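Local coordinates for protein ATP-dependent 6-phosphofructokinase subunit beta (Saccharomyces cerevisiae, PDB 3O8O) that catalyses the ATP-dependent phosphorylation of fructose 6-phosphate to fructose 1,6-bisphosphate, the first committing step of glycolysis, as the beta subunit of an allosterically regulated enzyme, at residues Gly166-Leu171 / Val296-Ile301; Asn146-Val151 / Pro324-Asn329; Tyr427-Gly432 / His439-Ser444. One frame throughout, in Å; residues are numbered along the deposited sequence.

How the interactions relate
From the N terminus, strand 146-151 comes first and leads to helix 167-187. Much later, helix 297-316 is followed by strand 324-328. Interaction 1 brings the starts of the two helices together. Interaction 2 pairs the two strands, so its loop encloses that of interaction 1. Their centres lie about 17 Å apart, and both join distant parts of the N-terminal catalytic PFK domain. Interaction 3 opens only after both have closed. It is a strand pairing in the C-terminal regulatory domain and closes the short loop around helix 432-439. Its centre is about 37 Å from that of interaction 1 and about 50 Å from that of interaction 2.

Interaction 1. Residues Gly166-Leu171 / Val296-Ile301; sequences GAYSAL and VAYDRI
Two helix N-termini meet here through Gly166 and Ser169 on one side and Val296 and Asp299 on the other. Helices 167-187 and 297-316 start next to each other and run nearly antiparallel, with the short axes 8.6 Å apart at an angle of 165°. Asp299 is the main polar link. Its CG is anti to the carbonyl carbon (chi1 -82°), beside the backbone N. OD1 and OD2 both meet the start of helix 167-187. Gly166 N, at the N-cap position, gives a nearly straight hydrogen bond to Asp299 OD1 at 2.8 Å and meets it from above the carboxylate plane. OD2 of the same carboxylate takes a weak bond from Ser169 N (3.0 Å). Ser169 OG also lies against OD2, but so close in the model that the bond is doubtful. In return, the backbone N of Val296, which is the N-cap residue of helix 297-316, donates to Ser169 OG at 3.0 Å and 177°. The negative carboxylate probably suits the positive end of helix 167-187.

Next to this polar cluster, Tyr168 CD1 touches Tyr298 CD2 at 3.4 Å. The rings are oblique, with centroids 5.0 Å apart. Ile670 of helix 669-688 packs on both tyrosines, and Trp203 meets the Tyr168 ring edge-to-face. Gly166 lies near Ile154 of the fructose 6-phosphate site shared with subunit alpha, so the contact is beside the pocket and not in it. Two helix starts of the catalytic PFK domain are thus joined, each with its N-cap N-H bonded to a side chain of the other helix.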
ATOM      1  N   GLY B 166      18.306   9.359  38.843  1.00 62.53           N
ATOM      2  CA  GLY B 166      17.070   9.418  39.611  1.00 63.22           C
ATOM      3  C   GLY B 166      16.521  10.817  39.831  1.00 63.13           C
ATOM      4  O   GLY B 166      15.336  10.993  40.136  1.00 62.75           O
ATOM      5  N   ALA B 167      17.380  11.818  39.674  1.00 75.39           N
ATOM      6  CA  ALA B 167      16.969  13.198  39.871  1.00 73.95           C
ATOM      7  C   ALA B 167      15.767  13.561  39.011  1.00 72.81           C
ATOM      8  O   ALA B 167      14.692  13.873  39.528  1.00 71.61           O
ATOM      9  CB  ALA B 167      18.119  14.113  39.565  1.00 81.28           C
ATOM     10  N   TYR B 168      15.948  13.526  37.699  1.00 50.61           N
ATOM     11  CA  TYR B 168      14.854  13.860  36.801  1.00 49.81           C
ATOM     12  C   TYR B 168      13.609  12.990  36.957  1.00 49.69           C
ATOM     13  O   TYR B 168      12.500  13.439  36.672  1.00 49.87           O
ATOM     14  CB  TYR B 168      15.337  13.828  35.369  1.00 57.59           C
ATOM     15  CG  TYR B 168      16.163  15.033  35.043  1.00 59.36           C
ATOM     16  CD1 TYR B 168      17.551  14.950  34.911  1.00 60.61           C
ATOM     17  CD2 TYR B 168      15.550  16.261  34.845  1.00 59.97           C
ATOM     18  CE1 TYR B 168      18.301  16.068  34.576  1.00 61.44           C
ATOM     19  CE2 TYR B 168      16.275  17.380  34.512  1.00 60.76           C
ATOM     20  CZ  TYR B 168      17.652  17.290  34.374  1.00 61.94           C
ATOM     21  OH  TYR B 168      18.374  18.425  34.019  1.00 63.42           O
ATOM     22  N   SER B 169      13.781  11.749  37.400  1.00 44.53           N
ATOM     23  CA  SER B 169      12.635  10.878  37.605  1.00 44.72           C
ATOM     24  C   SER B 169      11.842  11.448  38.776  1.00 45.19           C
ATOM     25  O   SER B 169      10.616  11.533  38.741  1.00 44.82           O
ATOM     26  CB  SER B 169      13.078   9.445  37.924  1.00 48.02           C
ATOM     27  OG  SER B 169      13.674   8.819  36.800  1.00 48.22           O
ATOM     28  N   ALA B 170      12.549  11.836  39.827  1.00 56.16           N
ATOM     29  CA  ALA B 170      11.895  12.421  40.978  1.00 54.79           C
ATOM     30  C   ALA B 170      11.177  13.694  40.510  1.00 53.87           C
ATOM     31  O   ALA B 170      10.015  13.925  40.858  1.00 54.13           O
ATOM     32  CB  ALA B 170      12.917  12.745  42.018  1.00 81.28           C
ATOM     33  N   LEU B 171      11.864  14.506  39.704  1.00 42.26           N
ATOM     34  CA  LEU B 171      11.273  15.743  39.194  1.00 42.43           C
ATOM     35  C   LEU B 171       9.979  15.468  38.437  1.00 43.12           C
ATOM     36  O   LEU B 171       9.041  16.250  38.516  1.00 42.68           O
ATOM     37  CB  LEU B 171      12.258  16.479  38.279  1.00 43.70           C
ATOM     38  CG  LEU B 171      11.706  17.711  37.524  1.00 43.29           C
ATOM     39  CD1 LEU B 171      11.201  18.734  38.523  1.00 42.22           C
ATOM     40  CD2 LEU B 171      12.799  18.313  36.600  1.00 41.46           C
ATOM     41  N   VAL B 296      12.654   7.464  34.343  1.00 27.32           N
ATOM     42  CA  VAL B 296      12.303   8.278  33.194  1.00 26.31           C
ATOM     43  C   VAL B 296      13.363   7.965  32.125  1.00 25.20           C
ATOM     44  O   VAL B 296      14.476   7.579  32.464  1.00 23.52           O
ATOM     45  CB  VAL B 296      12.344   9.785  33.606  1.00 50.66           C
ATOM     46  CG1 VAL B 296      12.570  10.704  32.376  1.00 51.29           C
ATOM     47  CG2 VAL B 296      11.050  10.134  34.331  1.00 51.36           C
ATOM     48  N   ALA B 297      13.030   8.144  30.850  1.00 50.70           N
ATOM     49  CA  ALA B 297      13.971   7.829  29.776  1.00 50.53           C
ATOM     50  C   ALA B 297      15.350   8.401  30.031  1.00 51.11           C
ATOM     51  O   ALA B 297      16.352   7.709  29.844  1.00 50.37           O
ATOM     52  CB  ALA B 297      13.424   8.307  28.396  1.00 45.44           C
ATOM     53  N   TYR B 298      15.415   9.659  30.457  1.00 59.15           N
ATOM     54  CA  TYR B 298      16.713  10.254  30.708  1.00 60.79           C
ATOM     55  C   TYR B 298      17.477   9.421  31.741  1.00 61.42           C
ATOM     56  O   TYR B 298      18.637   9.071  31.527  1.00 62.25           O
ATOM     57  CB  TYR B 298      16.559  11.692  31.197  1.00 53.75           C
ATOM     58  CG  TYR B 298      17.879  12.401  31.405  1.00 54.91           C
ATOM     59  CD1 TYR B 298      18.573  12.936  30.323  1.00 54.63           C
ATOM     60  CD2 TYR B 298      18.462  12.492  32.680  1.00 55.19           C
ATOM     61  CE1 TYR B 298      19.824  13.549  30.493  1.00 55.20           C
ATOM     62  CE2 TYR B 298      19.726  13.104  32.862  1.00 55.09           C
ATOM     63  CZ  TYR B 298      20.402  13.628  31.756  1.00 55.39           C
ATOM     64  OH  TYR B 298      21.655  14.192  31.866  1.00 54.59           O
ATOM     65  N   ASP B 299      16.834   9.080  32.851  1.00 67.32           N
ATOM     66  CA  ASP B 299      17.529   8.297  33.859  1.00 67.17           C
ATOM     67  C   ASP B 299      17.946   6.941  33.341  1.00 67.27           C
ATOM     68  O   ASP B 299      19.091   6.543  33.523  1.00 67.51           O
ATOM     69  CB  ASP B 299      16.698   8.141  35.134  1.00 60.34           C
ATOM     70  CG  ASP B 299      16.812   9.349  36.046  1.00 59.87           C
ATOM     71  OD1 ASP B 299      17.905   9.952  36.139  1.00 60.77           O
ATOM     72  OD2 ASP B 299      15.804   9.696  36.681  1.00 59.58           O
ATOM     73  N   ARG B 300      17.045   6.219  32.692  1.00 77.99           N
ATOM     74  CA  ARG B 300      17.444   4.926  32.165  1.00 77.30           C
ATOM     75  C   ARG B 300      18.705   5.095  31.318  1.00 77.68           C
ATOM     76  O   ARG B 300      19.724   4.460  31.586  1.00 78.61           O
ATOM     77  CB  ARG B 300      16.343   4.318  31.307  1.00 44.13           C
ATOM     78  CG  ARG B 300      15.105   3.976  32.058  1.00 42.55           C
ATOM     79  CD  ARG B 300      14.153   3.191  31.193  1.00 42.44           C
ATOM     80  NE  ARG B 300      12.804   3.252  31.744  1.00 42.05           N
ATOM     81  CZ  ARG B 300      11.792   2.484  31.360  1.00 42.43           C
ATOM     82  NH1 ARG B 300      11.954   1.570  30.411  1.00 43.51           N
ATOM     83  NH2 ARG B 300      10.616   2.634  31.936  1.00 42.29           N
ATOM     84  N   ILE B 301      18.637   5.967  30.312  1.00 50.39           N
ATOM     85  CA  ILE B 301      19.762   6.200  29.417  1.00 49.56           C
ATOM     86  C   ILE B 301      21.023   6.664  30.138  1.00 50.24           C
ATOM     87  O   ILE B 301      22.142   6.274  29.787  1.00 50.63           O
ATOM     88  CB  ILE B 301      19.387   7.219  28.335  1.00 33.43           C
ATOM     89  CG1 ILE B 301      18.153   6.708  27.584  1.00 33.43           C
ATOM     90  CG2 ILE B 301      20.555   7.404  27.359  1.00 33.43           C
ATOM     91  CD1 ILE B 301      17.538   7.705  26.601  1.00 58.66           C
TER

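Interaction 2. Residues Asn146-Val151 / Pro324-Asn329; sequences NICGTV and PLIAVN
Gly149 and Leu325 form a parallel beta bridge that joins strands 146-151 and 324-328 in the mixed sheet of the catalytic domain. Their CA atoms are 4.1 Å apart. The strands run the same way, at an angle of 27°. Two backbone hydrogen bonds hold the pair, and both use Gly149. Its N donates to Pro324 O at 3.1 Å. Its O accepts from Ile326 N at 2.8 Å. Both bonds therefore reach the residues that flank Leu325, as expected for a parallel bridge. Leu325 CA adds a CA-H...O contact to Gly149 O at 3.2 Å.

Pro324 has no backbone N-H to give. Its ring lies against the neighbouring strand instead, with CD 3.2 Å from Ile147 O and CG facing Cys148. Cys148 SG is anti to its backbone N (chi1 -172°), which carries the sulfur to Pro324 CG at 3.7 Å. This is an apolar contact between the sulfur and the edge of the proline ring. Ile326 CD1 is also near the sulfur, but the exact length of that approach is doubtful. Leu325 points to the face of the sheet opposite that of Ile326. The C-terminal end of strand 146-151, at Val151, leads toward Ser153 of the fructose 6-phosphate site.

Helix 297-316 packs on Cys148 through Ala313 and Val314, and on Ile326 through Gln306. Parallel strand 101-106 continues the sheet beyond 146-151, through backbone hydrogen bonds to Asn146, Cys148 and Thr150. Antiparallel strand 333-337 lies beyond 324-328, and its Ile333 touches both Ile326 and Val328.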
ATOM      1  N   ASN B 146      39.648  -2.894  43.710  1.00 81.20           N
ATOM      2  CA  ASN B 146      39.396  -1.844  42.739  1.00 81.20           C
ATOM      3  C   ASN B 146      37.907  -1.497  42.834  1.00 81.20           C
ATOM      4  O   ASN B 146      37.042  -2.381  42.809  1.00 81.20           O
ATOM      5  CB  ASN B 146      39.714  -2.307  41.313  1.00 81.28           C
ATOM      6  CG  ASN B 146      41.134  -2.828  41.160  1.00 81.28           C
ATOM      7  OD1 ASN B 146      41.473  -3.910  41.653  1.00 81.28           O
ATOM      8  ND2 ASN B 146      41.974  -2.058  40.466  1.00 81.28           N
ATOM      9  N   ILE B 147      37.606  -0.211  42.958  1.00 81.28           N
ATOM     10  CA  ILE B 147      36.213   0.195  43.039  1.00 81.28           C
ATOM     11  C   ILE B 147      35.930   1.367  42.126  1.00 81.28           C
ATOM     12  O   ILE B 147      36.853   1.990  41.585  1.00 81.28           O
ATOM     13  CB  ILE B 147      35.820   0.616  44.456  1.00 47.49           C
ATOM     14  CG1 ILE B 147      36.373   2.019  44.749  1.00 47.49           C
ATOM     15  CG2 ILE B 147      36.294  -0.445  45.437  1.00 47.49           C
ATOM     16  CD1 ILE B 147      35.924   2.587  46.106  1.00 61.20           C
ATOM     17  N   CYS B 148      34.639   1.626  41.936  1.00 78.40           N
ATOM     18  CA  CYS B 148      34.179   2.747  41.137  1.00 78.19           C
ATOM     19  C   CYS B 148      32.823   3.140  41.647  1.00 77.49           C
ATOM     20  O   CYS B 148      32.016   2.300  42.056  1.00 78.10           O
ATOM     21  CB  CYS B 148      34.074   2.427  39.660  1.00 81.28           C
ATOM     22  SG  CYS B 148      33.736   3.938  38.724  1.00 81.28           S
ATOM     23  N   GLY B 149      32.570   4.433  41.619  1.00 53.05           N
ATOM     24  CA  GLY B 149      31.319   4.908  42.142  1.00 52.97           C
ATOM     25  C   GLY B 149      30.383   5.354  41.058  1.00 52.95           C
ATOM     26  O   GLY B 149      30.801   5.816  39.978  1.00 53.15           O
ATOM     27  N   THR B 150      29.100   5.196  41.363  1.00 69.28           N
ATOM     28  CA  THR B 150      28.013   5.567  40.473  1.00 68.69           C
ATOM     29  C   THR B 150      27.038   6.223  41.446  1.00 68.45           C
ATOM     30  O   THR B 150      26.511   5.563  42.354  1.00 67.89           O
ATOM     31  CB  THR B 150      27.410   4.291  39.778  1.00 57.89           C
ATOM     32  OG1 THR B 150      27.832   4.233  38.404  1.00 58.19           O
ATOM     33  CG2 THR B 150      25.917   4.300  39.836  1.00 58.28           C
ATOM     34  N   VAL B 151      26.835   7.530  41.283  1.00 62.70           N
ATOM     35  CA  VAL B 151      25.954   8.267  42.186  1.00 62.60           C
ATOM     36  C   VAL B 151      24.494   8.283  41.769  1.00 62.58           C
ATOM     37  O   VAL B 151      24.112   8.846  40.742  1.00 62.34           O
ATOM     38  CB  VAL B 151      26.473   9.741  42.435  1.00 56.51           C
ATOM     39  CG1 VAL B 151      26.905  10.372  41.136  1.00 56.87           C
ATOM     40  CG2 VAL B 151      25.404  10.587  43.100  1.00 55.70           C
ATOM     41  N   PRO B 324      37.778   6.271  41.362  1.00 81.24           N
ATOM     42  CA  PRO B 324      36.952   6.968  40.375  1.00 81.24           C
ATOM     43  C   PRO B 324      35.463   6.978  40.725  1.00 81.24           C
ATOM     44  O   PRO B 324      35.018   6.322  41.666  1.00 81.24           O
ATOM     45  CB  PRO B 324      37.239   6.186  39.103  1.00 78.49           C
ATOM     46  CG  PRO B 324      37.231   4.778  39.628  1.00 78.49           C
ATOM     47  CD  PRO B 324      38.076   4.901  40.894  1.00 78.49           C
ATOM     48  N   LEU B 325      34.709   7.725  39.929  1.00 81.28           N
ATOM     49  CA  LEU B 325      33.277   7.887  40.103  1.00 81.28           C
ATOM     50  C   LEU B 325      32.769   8.440  38.773  1.00 81.28           C
ATOM     51  O   LEU B 325      33.369   9.366  38.214  1.00 81.28           O
ATOM     52  CB  LEU B 325      33.042   8.856  41.262  1.00 60.21           C
ATOM     53  CG  LEU B 325      31.816   9.749  41.342  1.00 59.82           C
ATOM     54  CD1 LEU B 325      31.662  10.263  42.790  1.00 60.07           C
ATOM     55  CD2 LEU B 325      31.962  10.903  40.340  1.00 58.95           C
ATOM     56  N   ILE B 326      31.694   7.868  38.237  1.00 72.35           N
ATOM     57  CA  ILE B 326      31.192   8.370  36.959  1.00 72.72           C
ATOM     58  C   ILE B 326      30.128   9.445  37.089  1.00 72.30           C
ATOM     59  O   ILE B 326      29.187   9.320  37.878  1.00 71.21           O
ATOM     60  CB  ILE B 326      30.626   7.261  36.069  1.00 80.94           C
ATOM     61  CG1 ILE B 326      31.752   6.412  35.475  1.00 80.94           C
ATOM     62  CG2 ILE B 326      29.896   7.887  34.911  1.00 80.94           C
ATOM     63  CD1 ILE B 326      32.494   5.572  36.477  1.00 71.07           C
ATOM     64  N   ALA B 327      30.279  10.503  36.293  1.00 77.19           N
ATOM     65  CA  ALA B 327      29.331  11.612  36.318  1.00 77.92           C
ATOM     66  C   ALA B 327      29.036  12.173  34.928  1.00 77.80           C
ATOM     67  O   ALA B 327      29.463  11.631  33.909  1.00 77.67           O
ATOM     68  CB  ALA B 327      29.865  12.717  37.217  1.00 81.28           C
ATOM     69  N   VAL B 328      28.284  13.264  34.899  1.00 79.02           N
ATOM     70  CA  VAL B 328      27.957  13.917  33.643  1.00 79.10           C
ATOM     71  C   VAL B 328      28.235  15.410  33.735  1.00 78.94           C
ATOM     72  O   VAL B 328      27.855  16.074  34.720  1.00 77.89           O
ATOM     73  CB  VAL B 328      26.471  13.776  33.270  1.00 81.28           C
ATOM     74  CG1 VAL B 328      26.356  13.160  31.877  1.00 81.28           C
ATOM     75  CG2 VAL B 328      25.719  12.982  34.338  1.00 81.28           C
ATOM     76  N   ASN B 329      28.904  15.925  32.710  1.00 80.13           N
ATOM     77  CA  ASN B 329      29.209  17.343  32.619  1.00 80.13           C
ATOM     78  C   ASN B 329      28.872  17.717  31.192  1.00 80.13           C
ATOM     79  O   ASN B 329      29.389  17.103  30.255  1.00 80.13           O
TER

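Interaction 3. Residues Tyr427-Gly432 / His439-Ser444; sequences YAIYNG and HESVRS
The Tyr427 side chain crosses that of Val442 obliquely, with CD2 3.9 Å from Val442 CG1. Its CG is anti to its carbonyl carbon (chi1 -72°), which sets CG beside the backbone N. Farther out, CE2 of this ring comes 3.5 Å from Ser444 OG, so one side of the tyrosine spans two residues of the partner. Val442 CG1 is anti to its own backbone N (chi1 177°) and meets the inner part of the Tyr427 chain.

The backbones form an antiparallel edge pair of the mixed sheet in the C-terminal PFK domain, away from the ligand sites. Ala428 and Arg443 are a hydrogen-bonded pair: Ala428 N donates to Arg443 O, and Arg443 N donates to Ala428 O, each at 3.0 Å. Tyr427 with Ser444 and Ile429 with Val442 are the non-hydrogen-bonded pairs on either side. The pairing runs on past the strands into the loops, where Tyr430 N donates to Ser441 O at 3.0 Å. Ser441 OG lies near the carbonyl oxygens of Tyr430 and Gly435.

Beyond the pair, Tyr430 CE1 lies 4.0 Å from Arg443 CB. The two side chains cross at about a right angle, and the ring and guanidinium planes are 62° apart. Ala428 O lies in the plane of the Tyr430 ring, at its edge.

The two strands are joined by helix 432-439, whose Leu436 packs on Ile429 and Val442. Strand 442-444 is the outermost strand of this sheet within the chain. Strand 425-429 lies between it and parallel strand 395-401. Helix 473-483 packs against Ile429 and Val442 through Phe480 and Tyr483.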
ATOM      1  N   TYR B 427       4.448  39.779  21.027  1.00 80.40           N
ATOM      2  CA  TYR B 427       3.354  39.568  20.109  1.00 80.57           C
ATOM      3  C   TYR B 427       3.427  38.151  19.549  1.00 80.16           C
ATOM      4  O   TYR B 427       4.503  37.682  19.163  1.00 78.73           O
ATOM      5  CB  TYR B 427       3.403  40.603  18.985  1.00 81.28           C
ATOM      6  CG  TYR B 427       3.018  41.992  19.448  1.00 81.28           C
ATOM      7  CD1 TYR B 427       3.979  42.868  19.946  1.00 81.28           C
ATOM      8  CD2 TYR B 427       1.688  42.438  19.370  1.00 81.28           C
ATOM      9  CE1 TYR B 427       3.633  44.170  20.348  1.00 81.28           C
ATOM     10  CE2 TYR B 427       1.329  43.726  19.769  1.00 81.28           C
ATOM     11  CZ  TYR B 427       2.306  44.594  20.253  1.00 81.28           C
ATOM     12  OH  TYR B 427       1.976  45.894  20.603  1.00 81.28           O
ATOM     13  N   ALA B 428       2.280  37.472  19.534  1.00 81.25           N
ATOM     14  CA  ALA B 428       2.193  36.110  19.005  1.00 81.25           C
ATOM     15  C   ALA B 428       1.490  36.082  17.638  1.00 81.25           C
ATOM     16  O   ALA B 428       0.414  36.668  17.471  1.00 81.25           O
ATOM     17  CB  ALA B 428       1.442  35.200  19.999  1.00 52.44           C
ATOM     18  N   ILE B 429       2.109  35.417  16.664  1.00 81.28           N
ATOM     19  CA  ILE B 429       1.516  35.286  15.334  1.00 81.28           C
ATOM     20  C   ILE B 429       0.784  33.944  15.320  1.00 80.67           C
ATOM     21  O   ILE B 429       1.415  32.900  15.211  1.00 81.28           O
ATOM     22  CB  ILE B 429       2.580  35.237  14.222  1.00 81.28           C
ATOM     23  CG1 ILE B 429       3.472  36.474  14.279  1.00 81.28           C
ATOM     24  CG2 ILE B 429       1.894  35.126  12.864  1.00 81.28           C
ATOM     25  CD1 ILE B 429       4.561  36.481  13.210  1.00 62.56           C
ATOM     26  N   TYR B 430      -0.536  33.958  15.434  1.00 81.06           N
ATOM     27  CA  TYR B 430      -1.283  32.705  15.452  1.00 81.06           C
ATOM     28  C   TYR B 430      -1.313  31.952  14.142  1.00 81.06           C
ATOM     29  O   TYR B 430      -1.400  32.548  13.071  1.00 81.06           O
ATOM     30  CB  TYR B 430      -2.714  32.943  15.906  1.00 56.60           C
ATOM     31  CG  TYR B 430      -2.866  33.022  17.406  1.00 56.45           C
ATOM     32  CD1 TYR B 430      -2.207  33.992  18.142  1.00 56.12           C
ATOM     33  CD2 TYR B 430      -3.686  32.126  18.078  1.00 56.56           C
ATOM     34  CE1 TYR B 430      -2.365  34.058  19.510  1.00 56.56           C
ATOM     35  CE2 TYR B 430      -3.855  32.186  19.432  1.00 56.55           C
ATOM     36  CZ  TYR B 430      -3.199  33.148  20.150  1.00 56.71           C
ATOM     37  OH  TYR B 430      -3.405  33.206  21.514  1.00 58.13           O
ATOM     38  N   ASN B 431      -1.252  30.628  14.244  1.00 52.91           N
ATOM     39  CA  ASN B 431      -1.272  29.746  13.083  1.00 50.26           C
ATOM     40  C   ASN B 431      -0.262  30.060  11.998  1.00 50.34           C
ATOM     41  O   ASN B 431      -0.604  30.148  10.814  1.00 49.31           O
ATOM     42  CB  ASN B 431      -2.659  29.714  12.483  1.00 44.99           C
ATOM     43  CG  ASN B 431      -3.646  29.103  13.417  1.00 43.96           C
ATOM     44  OD1 ASN B 431      -3.351  28.112  14.089  1.00 42.69           O
ATOM     45  ND2 ASN B 431      -4.837  29.675  13.474  1.00 43.97           N
ATOM     46  N   GLY B 432       0.988  30.217  12.416  1.00 58.55           N
ATOM     47  CA  GLY B 432       2.055  30.505  11.481  1.00 60.21           C
ATOM     48  C   GLY B 432       1.755  31.401  10.294  1.00 61.53           C
ATOM     49  O   GLY B 432       0.756  32.102  10.249  1.00 62.01           O
ATOM     50  N   HIS B 439      -5.141  35.848   7.590  1.00 60.27           N
ATOM     51  CA  HIS B 439      -6.043  36.389   8.608  1.00 60.70           C
ATOM     52  C   HIS B 439      -5.417  37.408   9.538  1.00 60.70           C
ATOM     53  O   HIS B 439      -5.976  37.664  10.608  1.00 60.58           O
ATOM     54  CB  HIS B 439      -6.623  35.285   9.485  1.00 81.23           C
ATOM     55  CG  HIS B 439      -7.350  34.228   8.726  1.00 81.23           C
ATOM     56  ND1 HIS B 439      -8.243  34.517   7.716  1.00 81.23           N
ATOM     57  CD2 HIS B 439      -7.337  32.880   8.842  1.00 81.23           C
ATOM     58  CE1 HIS B 439      -8.747  33.390   7.243  1.00 81.23           C
ATOM     59  NE2 HIS B 439      -8.213  32.381   7.910  1.00 81.23           N
ATOM     60  N   GLU B 440      -4.273  37.982   9.157  1.00 65.37           N
ATOM     61  CA  GLU B 440      -3.609  38.956  10.017  1.00 65.37           C
ATOM     62  C   GLU B 440      -3.826  38.451  11.464  1.00 65.37           C
ATOM     63  O   GLU B 440      -4.553  39.040  12.266  1.00 64.90           O
ATOM     64  CB  GLU B 440      -4.235  40.348   9.807  1.00 81.28           C
ATOM     65  CG  GLU B 440      -3.683  41.427  10.737  1.00 81.28           C
ATOM     66  CD  GLU B 440      -4.343  42.773  10.554  1.00 81.28           C
ATOM     67  OE1 GLU B 440      -5.593  42.833  10.553  1.00 81.28           O
ATOM     68  OE2 GLU B 440      -3.602  43.769  10.428  1.00 81.28           O
ATOM     69  N   SER B 441      -3.195  37.338  11.793  1.00 81.28           N
ATOM     70  CA  SER B 441      -3.381  36.763  13.115  1.00 81.28           C
ATOM     71  C   SER B 441      -2.484  37.259  14.258  1.00 81.28           C
ATOM     72  O   SER B 441      -2.185  36.483  15.176  1.00 81.28           O
ATOM     73  CB  SER B 441      -3.248  35.252  13.005  1.00 81.01           C
ATOM     74  OG  SER B 441      -1.985  34.928  12.455  1.00 81.01           O
ATOM     75  N   VAL B 442      -2.059  38.525  14.234  1.00 57.02           N
ATOM     76  CA  VAL B 442      -1.208  39.004  15.319  1.00 55.48           C
ATOM     77  C   VAL B 442      -2.055  39.281  16.564  1.00 54.75           C
ATOM     78  O   VAL B 442      -3.192  39.714  16.453  1.00 52.94           O
ATOM     79  CB  VAL B 442      -0.429  40.269  14.912  1.00 67.85           C
ATOM     80  CG1 VAL B 442       0.389  40.766  16.089  1.00 67.75           C
ATOM     81  CG2 VAL B 442       0.496  39.956  13.752  1.00 67.88           C
ATOM     82  N   ARG B 443      -1.510  38.980  17.740  1.00 69.06           N
ATOM     83  CA  ARG B 443      -2.211  39.211  19.001  1.00 70.19           C
ATOM     84  C   ARG B 443      -1.223  39.584  20.082  1.00 70.69           C
ATOM     85  O   ARG B 443      -0.031  39.279  19.987  1.00 69.56           O
ATOM     86  CB  ARG B 443      -2.982  37.972  19.480  1.00 79.29           C
ATOM     87  CG  ARG B 443      -4.467  38.088  19.319  1.00 79.25           C
ATOM     88  CD  ARG B 443      -4.725  38.227  17.842  1.00 79.81           C
ATOM     89  NE  ARG B 443      -6.112  38.427  17.490  1.00 81.10           N
ATOM     90  CZ  ARG B 443      -6.612  38.287  16.268  1.00 81.10           C
ATOM     91  NH1 ARG B 443      -5.843  37.932  15.242  1.00 81.10           N
ATOM     92  NH2 ARG B 443      -7.899  38.523  16.078  1.00 80.61           N
ATOM     93  N   SER B 444      -1.745  40.225  21.123  1.00 81.26           N
ATOM     94  CA  SER B 444      -0.936  40.653  22.251  1.00 81.26           C
ATOM     95  C   SER B 444      -1.024  39.603  23.331  1.00 81.26           C
ATOM     96  O   SER B 444      -2.106  39.321  23.841  1.00 81.26           O
ATOM     97  CB  SER B 444      -1.447  41.989  22.781  1.00 80.88           C
ATOM     98  OG  SER B 444      -1.447  42.951  21.742  1.00 80.88           O
TER